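Local coordinates for protein phenol hydroxylase component phN (Pseudomonas stutzeri, PDB 3U52) that probably hydroxylates phenols at a carboxylate-bridged diiron centre, as the large oxygenase subunit of a bacterial multicomponent monooxygenase, at residues A[203-208]-A[271-276]; A[290-295]-A[327-332]. One frame throughout, in Å; residues are numbered along the deposited sequence.

In the fold
Both contacts are buried, and both belong to the helical body of the chain. Contact 1 is the more central, its centre about 6 Å from the centre of the chain; that of contact 2 lies about 16 Å from it. Contact 1 joins helices 187-216 and 254-283 through leucine and valine side chains. Contact 2 joins the start of helix 291-310 to the turn leading into helix 331-342. Neither has a hydrogen bond across its two segments; in contact 2 the polar ends of Lys328 and Trp295 turn to Glu300 and Asn325. The contacts touch directly: Leu205 CD1 lies 3.7 Å from Trp295 CZ3, and Leu273 CB lies 3.9 Å from Trp291 CH2.

Contact 1: residues A[203-208]-A[271-276]; sequences TNLLFV and RLLSLV
Leu273 reaches from helix 254-283 to Leu205 and Leu206 on helix 187-216. Its CG lies anti to its own carbonyl carbon (chi1 -72°), and this brings the forked end closer to the other helix. CB faces Trp291 of helix 291-310, outside this pair. Beyond CG the two methyls part. CD1 meets Leu205 CB at 3.9 Å and also touches Leu205 CD1. CD2 meets Leu206 CD2, also at 3.9 Å, and stays close to Leu205 CB. The Leu205 and Leu273 side chains cross at about a right angle. One turn on, Val276 uses its methyls separately. CG2 lies 4.0 Å from Leu206 CD1, so each branch of Leu206 has its own partner. CG1 lies 3.4 Å from Leu205 O, a buried carbonyl with no hydrogen-bond partner in the model. Both helices are kinked here. Leu273 also lines a xenon site with Phe198 and Gly269. Shortening Leu273 to an alanine is likely to open a gap beside Leu205 and Leu206 and remove part of the xenon pocket wall. The axes of segments 203-208 and 271-276 approach to 9.8 Å at 25°. This is near-parallel packing of helix 254-283 against helix 187-216, one of the iron-bearing helices of the diiron hydroxylase, which carries the iron ligand Glu199.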
# COMPACT_ATOMS: atom_id res chain seq x y z
N THR A 203 -10.51 -10.09 -24.78
CA THR A 203 -9.92 -9.69 -23.48
C THR A 203 -10.83 -9.76 -22.24
O THR A 203 -10.48 -10.34 -21.21
CB THR A 203 -9.22 -8.29 -23.55
OG1 THR A 203 -8.51 -8.11 -22.34
CG2 THR A 203 -10.23 -7.13 -23.75
N ASN A 204 -12.01 -9.19 -22.36
CA ASN A 204 -12.98 -9.18 -21.26
C ASN A 204 -13.46 -10.56 -20.82
O ASN A 204 -13.86 -10.75 -19.66
CB ASN A 204 -14.18 -8.31 -21.65
CG ASN A 204 -13.89 -6.80 -21.51
OD1 ASN A 204 -13.16 -6.37 -20.60
ND2 ASN A 204 -14.46 -6.01 -22.40
N LEU A 205 -13.48 -11.51 -21.75
CA LEU A 205 -13.85 -12.90 -21.41
C LEU A 205 -12.85 -13.61 -20.52
O LEU A 205 -13.21 -14.58 -19.84
CB LEU A 205 -14.15 -13.72 -22.66
CG LEU A 205 -15.35 -13.14 -23.41
CD1 LEU A 205 -15.38 -13.42 -24.91
CD2 LEU A 205 -16.60 -13.65 -22.76
N LEU A 206 -11.59 -13.16 -20.56
CA LEU A 206 -10.54 -13.69 -19.71
C LEU A 206 -10.47 -12.88 -18.41
O LEU A 206 -10.56 -13.44 -17.32
CB LEU A 206 -9.19 -13.64 -20.44
CG LEU A 206 -8.04 -14.64 -20.09
CD1 LEU A 206 -8.21 -15.30 -18.72
CD2 LEU A 206 -7.83 -15.72 -21.19
N PHE A 207 -10.38 -11.56 -18.54
CA PHE A 207 -10.15 -10.63 -17.43
C PHE A 207 -11.32 -10.52 -16.46
O PHE A 207 -11.14 -10.65 -15.25
CB PHE A 207 -9.86 -9.24 -18.02
CG PHE A 207 -9.31 -8.23 -17.02
CD1 PHE A 207 -10.17 -7.41 -16.28
CD2 PHE A 207 -7.93 -8.09 -16.85
CE1 PHE A 207 -9.65 -6.49 -15.36
CE2 PHE A 207 -7.40 -7.17 -15.94
CZ PHE A 207 -8.26 -6.37 -15.20
N VAL A 208 -12.51 -10.19 -16.98
CA VAL A 208 -13.67 -9.97 -16.10
C VAL A 208 -14.01 -11.19 -15.18
O VAL A 208 -14.15 -11.02 -13.97
CB VAL A 208 -14.90 -9.44 -16.87
CG1 VAL A 208 -15.99 -9.06 -15.88
CG2 VAL A 208 -14.54 -8.18 -17.76
N ARG A 271 -11.56 -21.62 -28.38
CA ARG A 271 -11.19 -22.90 -27.77
C ARG A 271 -10.38 -22.65 -26.50
O ARG A 271 -10.58 -23.31 -25.48
CB ARG A 271 -10.47 -23.83 -28.79
CG ARG A 271 -11.49 -24.41 -29.80
CD ARG A 271 -12.47 -25.31 -29.04
NE ARG A 271 -13.20 -26.23 -29.94
CZ ARG A 271 -14.52 -26.39 -29.96
NH1 ARG A 271 -15.32 -25.67 -29.17
NH2 ARG A 271 -15.04 -27.25 -30.79
N LEU A 272 -9.47 -21.69 -26.54
CA LEU A 272 -8.68 -21.42 -25.35
C LEU A 272 -9.63 -20.99 -24.16
O LEU A 272 -9.48 -21.44 -23.03
CB LEU A 272 -7.67 -20.32 -25.67
CG LEU A 272 -6.83 -19.84 -24.49
CD1 LEU A 272 -6.10 -21.03 -23.79
CD2 LEU A 272 -5.89 -18.83 -25.01
N LEU A 273 -10.60 -20.15 -24.46
CA LEU A 273 -11.53 -19.60 -23.44
C LEU A 273 -12.52 -20.60 -22.84
O LEU A 273 -13.15 -20.34 -21.78
CB LEU A 273 -12.36 -18.48 -24.05
CG LEU A 273 -11.62 -17.19 -24.31
CD1 LEU A 273 -12.54 -16.29 -25.18
CD2 LEU A 273 -11.25 -16.55 -22.96
N SER A 274 -12.70 -21.73 -23.51
CA SER A 274 -13.48 -22.81 -22.92
C SER A 274 -12.98 -23.17 -21.49
O SER A 274 -13.79 -23.48 -20.63
CB SER A 274 -13.56 -24.02 -23.86
OG SER A 274 -12.41 -24.86 -23.86
N LEU A 275 -11.68 -23.05 -21.21
CA LEU A 275 -11.15 -23.19 -19.86
C LEU A 275 -11.71 -22.19 -18.83
O LEU A 275 -11.89 -22.55 -17.66
CB LEU A 275 -9.63 -23.04 -19.89
CG LEU A 275 -8.84 -24.18 -20.51
CD1 LEU A 275 -7.33 -23.81 -20.48
CD2 LEU A 275 -9.14 -25.50 -19.77
N VAL A 276 -11.94 -20.94 -19.26
CA VAL A 276 -12.55 -19.89 -18.43
C VAL A 276 -14.06 -20.12 -18.21
O VAL A 276 -14.55 -19.85 -17.12
CB VAL A 276 -12.33 -18.45 -18.99
CG1 VAL A 276 -12.73 -17.39 -17.95
CG2 VAL A 276 -10.90 -18.23 -19.36

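Contact 2: residues A[290-295]-A[327-332]; sequences SWSEAW and AKHHLS
Lys328 lies against three residues of helix 291-310: Trp291, Ser292 and Trp295. Its CA is 4.9 Å from that of Ser292. Its CG sits between its own backbone N and carbonyl carbon (chi1 78°). From there the chain runs extended past Ser292 and bends only at its last torsion. CD passes 3.6 Å from Ser292 OG, and CE also stays near that hydroxyl. The same CD lies 3.9 Å from Trp295 CD1, where the lysine chain and the indole cross obliquely. The ammonium group goes beyond the pair, to a salt bridge with Glu300 and a hydrogen bond to Asn325 O. Trp295 NE1 hydrogen-bonds to Asn325 OD1, so both polar ends turn to the same residue.

The Trp291 indole presents its edge to the Lys328 backbone. Lys328 O lies in the ring plane, 3.6 Å from Trp291 CD1. Trp295 CB lies over one face of this indole, toward its rim. Leu331 CD2 comes within 3.7 Å of Trp291 NE1, at an oblique approach. The His329 ring adds a third flat group. Lys328 CG sits 4.0 Å above its plane, over its centre, while Ser292 OG lies obliquely near CE1.

Ser290 and Glu293 form a capping box at the start of helix 291-310. Glu293 N donates to Ser290 OG at 3.1 Å, and Ser290 N donates to Glu293 OE1. His330 takes the N-cap position of helix 331-342. The arrangement therefore packs a helix N-terminus closed by a capping box against the turn that begins another helix. It joins these two helices beside helix 254-283, which meets Trp291 through Ser277, in the mainly helical body of the hydroxylase.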
# COMPACT_ATOMS: atom_id res chain seq x y z
N SER A 290 -23.03 -16.10 -15.61
CA SER A 290 -22.76 -17.38 -16.23
C SER A 290 -21.86 -17.15 -17.44
O SER A 290 -21.77 -16.01 -17.94
CB SER A 290 -24.05 -18.05 -16.68
OG SER A 290 -24.71 -17.25 -17.66
N TRP A 291 -21.23 -18.21 -17.95
CA TRP A 291 -20.48 -18.10 -19.20
C TRP A 291 -21.39 -17.62 -20.32
O TRP A 291 -21.03 -16.78 -21.15
CB TRP A 291 -19.88 -19.45 -19.60
CG TRP A 291 -19.35 -19.43 -21.03
CD1 TRP A 291 -19.91 -20.00 -22.11
CD2 TRP A 291 -18.15 -18.78 -21.49
NE1 TRP A 291 -19.14 -19.75 -23.24
CE2 TRP A 291 -18.05 -19.01 -22.87
CE3 TRP A 291 -17.16 -18.01 -20.85
CZ2 TRP A 291 -16.98 -18.51 -23.64
CZ3 TRP A 291 -16.10 -17.53 -21.61
CH2 TRP A 291 -16.02 -17.79 -22.98
N SER A 292 -22.61 -18.13 -20.34
CA SER A 292 -23.53 -17.77 -21.40
C SER A 292 -23.81 -16.21 -21.41
O SER A 292 -23.76 -15.53 -22.46
CB SER A 292 -24.81 -18.58 -21.16
OG SER A 292 -25.78 -18.15 -22.08
N GLU A 293 -24.00 -15.63 -20.23
CA GLU A 293 -24.19 -14.18 -20.10
C GLU A 293 -22.93 -13.40 -20.47
O GLU A 293 -23.04 -12.33 -21.07
CB GLU A 293 -24.58 -13.81 -18.65
CG GLU A 293 -26.06 -14.10 -18.29
CD GLU A 293 -26.33 -14.10 -16.78
OE1 GLU A 293 -25.39 -14.25 -15.96
OE2 GLU A 293 -27.53 -13.94 -16.41
N ALA A 294 -21.75 -13.85 -20.02
CA ALA A 294 -20.48 -13.22 -20.40
C ALA A 294 -20.24 -13.26 -21.92
O ALA A 294 -19.86 -12.24 -22.52
CB ALA A 294 -19.31 -13.91 -19.65
N TRP A 295 -20.46 -14.41 -22.55
CA TRP A 295 -20.33 -14.50 -24.01
C TRP A 295 -21.26 -13.54 -24.76
O TRP A 295 -20.86 -12.86 -25.73
CB TRP A 295 -20.61 -15.93 -24.53
CG TRP A 295 -20.26 -16.06 -25.97
CD1 TRP A 295 -21.15 -16.09 -27.05
CD2 TRP A 295 -18.95 -16.19 -26.55
NE1 TRP A 295 -20.45 -16.21 -28.24
CE2 TRP A 295 -19.11 -16.27 -27.97
CE3 TRP A 295 -17.63 -16.23 -26.02
CZ2 TRP A 295 -18.01 -16.40 -28.85
CZ3 TRP A 295 -16.53 -16.33 -26.92
CH2 TRP A 295 -16.74 -16.42 -28.30
N ALA A 327 -22.68 -22.76 -28.67
CA ALA A 327 -21.98 -23.60 -27.68
C ALA A 327 -22.01 -23.01 -26.27
O ALA A 327 -21.72 -23.70 -25.30
CB ALA A 327 -20.50 -23.88 -28.09
N LYS A 328 -22.35 -21.74 -26.15
CA LYS A 328 -22.35 -21.08 -24.85
C LYS A 328 -23.30 -21.78 -23.88
O LYS A 328 -23.09 -21.70 -22.64
CB LYS A 328 -22.65 -19.56 -24.97
CG LYS A 328 -24.14 -19.22 -25.20
CD LYS A 328 -24.31 -17.73 -25.38
CE LYS A 328 -25.76 -17.37 -25.75
NZ LYS A 328 -25.91 -17.25 -27.20
N HIS A 329 -24.32 -22.48 -24.41
CA HIS A 329 -25.28 -23.20 -23.55
C HIS A 329 -24.72 -24.56 -23.02
O HIS A 329 -25.38 -25.22 -22.21
CB HIS A 329 -26.60 -23.42 -24.28
CG HIS A 329 -27.21 -22.15 -24.78
ND1 HIS A 329 -27.67 -21.17 -23.92
CD2 HIS A 329 -27.41 -21.68 -26.03
CE1 HIS A 329 -28.13 -20.15 -24.63
NE2 HIS A 329 -27.99 -20.44 -25.92
N HIS A 330 -23.54 -24.96 -23.51
CA HIS A 330 -23.03 -26.35 -23.32
C HIS A 330 -21.61 -26.39 -22.78
O HIS A 330 -21.25 -27.26 -21.99
CB HIS A 330 -23.04 -27.06 -24.68
CG HIS A 330 -24.42 -27.39 -25.18
ND1 HIS A 330 -25.20 -28.38 -24.62
CD2 HIS A 330 -25.17 -26.84 -26.16
CE1 HIS A 330 -26.36 -28.44 -25.25
NE2 HIS A 330 -26.36 -27.52 -26.19
N LEU A 331 -20.81 -25.41 -23.20
CA LEU A 331 -19.33 -25.41 -23.02
C LEU A 331 -18.83 -25.72 -21.60
O LEU A 331 -18.03 -26.65 -21.39
CB LEU A 331 -18.79 -24.07 -23.42
CG LEU A 331 -17.46 -24.08 -24.12
CD1 LEU A 331 -17.55 -24.94 -25.44
CD2 LEU A 331 -17.20 -22.61 -24.49
N SER A 332 -19.30 -24.95 -20.63
CA SER A 332 -18.78 -25.11 -19.26
C SER A 332 -19.11 -26.48 -18.67
O SER A 332 -18.31 -27.07 -17.96
CB SER A 332 -19.28 -23.97 -18.38
OG SER A 332 -20.65 -24.12 -18.08